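Local coordinates for Lin2634 protein (Listeria innocua, PDB 3MZO) that is a metal-dependent HD-domain phosphohydrolase of the YfbR-like 5'-deoxynucleotidase family, probably acting on deoxynucleoside monophosphates, at the interface of chains A and B. Sequence-based numbering; all coordinates share one arbitrary frame. Chains: chain A/B, Lin2634 protein.

The interface of chains A and B. Residues chain A 140, 144, 147, 186, 189-190, 193; chain B 5-6, 8-9.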
# COMPACT_ATOMS: atom_id res chain seq x y z
N VAL A 140 13.84 10.78 19.74
CA VAL A 140 14.33 9.39 19.57
C VAL A 140 13.56 8.67 18.43
O VAL A 140 14.18 8.01 17.58
CB VAL A 140 14.36 8.59 20.89
CG1 VAL A 140 14.67 7.15 20.60
CG2 VAL A 140 15.48 9.18 21.89
N TYR A 144 15.29 7.31 14.97
CA TYR A 144 15.10 5.95 14.47
C TYR A 144 14.48 5.91 13.10
O TYR A 144 14.92 5.12 12.26
CB TYR A 144 14.30 5.09 15.47
CG TYR A 144 15.24 4.46 16.45
CD1 TYR A 144 15.73 5.20 17.54
CD2 TYR A 144 15.68 3.17 16.27
CE1 TYR A 144 16.62 4.64 18.44
CE2 TYR A 144 16.62 2.60 17.14
CZ TYR A 144 17.07 3.34 18.24
OH TYR A 144 17.98 2.82 19.12
N PHE A 147 17.35 7.12 10.77
CA PHE A 147 18.37 6.13 10.76
C PHE A 147 17.97 4.89 9.95
O PHE A 147 18.79 4.34 9.20
CB PHE A 147 18.68 5.73 12.19
CG PHE A 147 19.69 4.68 12.31
CD1 PHE A 147 21.05 5.00 12.19
CD2 PHE A 147 19.32 3.37 12.49
CE1 PHE A 147 22.03 3.99 12.29
CE2 PHE A 147 20.29 2.37 12.58
CZ PHE A 147 21.64 2.68 12.47
N ILE A 186 22.71 3.03 24.01
CA ILE A 186 21.82 2.87 22.86
C ILE A 186 22.49 3.38 21.59
O ILE A 186 22.63 2.63 20.63
CB ILE A 186 20.49 3.58 23.11
CG1 ILE A 186 19.82 2.97 24.36
CG2 ILE A 186 19.53 3.41 21.90
CD1 ILE A 186 18.41 3.63 24.76
N ASP A 189 25.16 1.28 19.94
CA ASP A 189 24.62 0.10 19.24
C ASP A 189 24.15 0.50 17.85
O ASP A 189 24.38 -0.23 16.89
CB ASP A 189 23.47 -0.57 20.00
CG ASP A 189 23.96 -1.41 21.19
OD1 ASP A 189 25.17 -1.52 21.33
OD2 ASP A 189 23.16 -1.89 22.00
N MSE A 190 23.50 1.65 17.77
CA MSE A 190 23.09 2.22 16.49
C MSE A 190 24.28 2.37 15.54
O MSE A 190 24.24 1.92 14.41
CB MSE A 190 22.42 3.59 16.65
CG MSE A 190 21.19 3.63 17.54
SE MSE A 190 20.34 5.39 17.52
CE MSE A 190 20.46 5.58 15.58
N GLU A 193 25.98 -0.68 13.90
CA GLU A 193 25.29 -1.47 12.88
C GLU A 193 26.14 -1.58 11.62
O GLU A 193 26.87 -0.66 11.31
CB GLU A 193 23.97 -0.81 12.53
CG GLU A 193 22.95 -0.88 13.67
CD GLU A 193 22.18 -2.16 13.70
OE1 GLU A 193 22.43 -3.03 12.87
OE2 GLU A 193 21.30 -2.30 14.57
N HIS B 5 18.47 -0.79 22.07
CA HIS B 5 18.46 -0.38 20.67
C HIS B 5 17.64 -1.38 19.84
O HIS B 5 16.80 -1.00 19.03
CB HIS B 5 19.91 -0.21 20.14
CG HIS B 5 20.01 -0.23 18.66
ND1 HIS B 5 19.50 0.79 17.88
CD2 HIS B 5 20.50 -1.16 17.81
CE1 HIS B 5 19.69 0.49 16.60
NE2 HIS B 5 20.30 -0.69 16.53
N GLN B 6 17.85 -2.67 20.07
CA GLN B 6 17.12 -3.71 19.35
C GLN B 6 15.64 -3.62 19.63
O GLN B 6 14.80 -3.86 18.74
CB GLN B 6 17.60 -5.12 19.80
CG GLN B 6 18.89 -5.55 19.20
CD GLN B 6 18.74 -5.98 17.74
OE1 GLN B 6 19.29 -5.35 16.84
NE2 GLN B 6 17.96 -7.05 17.51
N PHE B 8 13.95 -0.86 20.58
CA PHE B 8 13.47 0.31 19.87
C PHE B 8 13.25 0.03 18.35
O PHE B 8 12.23 0.47 17.79
CB PHE B 8 14.39 1.49 20.05
CG PHE B 8 14.31 2.17 21.42
CD1 PHE B 8 13.35 1.83 22.38
CD2 PHE B 8 15.19 3.20 21.70
CE1 PHE B 8 13.28 2.52 23.60
CE2 PHE B 8 15.12 3.90 22.90
CZ PHE B 8 14.18 3.53 23.86
N GLN B 9 14.19 -0.66 17.70
CA GLN B 9 14.01 -1.02 16.27
C GLN B 9 12.77 -1.87 16.06
O GLN B 9 12.00 -1.65 15.12
CB GLN B 9 15.21 -1.78 15.73
CG GLN B 9 16.43 -0.96 15.53
CD GLN B 9 17.54 -1.76 14.89
OE1 GLN B 9 17.94 -2.85 15.38
NE2 GLN B 9 18.05 -1.24 13.81
O HOH W 1 21.14 -0.61 23.10
O HOH W 2 20.46 -4.58 14.86
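The N-terminal helix of chain B, residues 4-13, packs against helices 129-151 and 177-191 of chain A. B:His5 hides the largest area of any residue in this patch, 105 Å². Its CG lies anti to the backbone N (chi1 162°), which sends the imidazole into chain A. Both ring nitrogens are bound there. B:His5 ND1 shares a 2.8 Å hydrogen bond with the phenol OH of A:Tyr144; either partner could be the donor. B:His5 NE2 donates to carboxylate OE2 of A:Glu193 at 2.7 Å. The two side chains meet tip to tip, and the carboxylate is turned 64° from the ring. OE2 lies in the imidazole plane and accepts through its anti lone pair. These two bonds fix the rotation of the ring. The carboxylate could favour a protonated histidine. Backbone N of A:Met190, a selenomethionine, sits over the centre of one imidazole face. CB of A:Asp189 lies 3.6 Å from CB of B:His5, the two side chains running past each other in opposite directions. Water 1 joins A:Asp189 OD2 to the backbone N of B:His5. One turn on, CB of B:Phe8 lies over the rim of one A:Tyr144 ring face, 3.7 Å from CZ. The side chains cross at about a right angle, so B:Phe8 turns its ring edge to CZ. B:Phe8 CE2 meets A:Ile186 CD1 at 3.8 Å. The patch and its two-fold twin would hold each N-terminal helix on the neighbouring subunit, in a pair that may be biological; the deposited assembly has six copies.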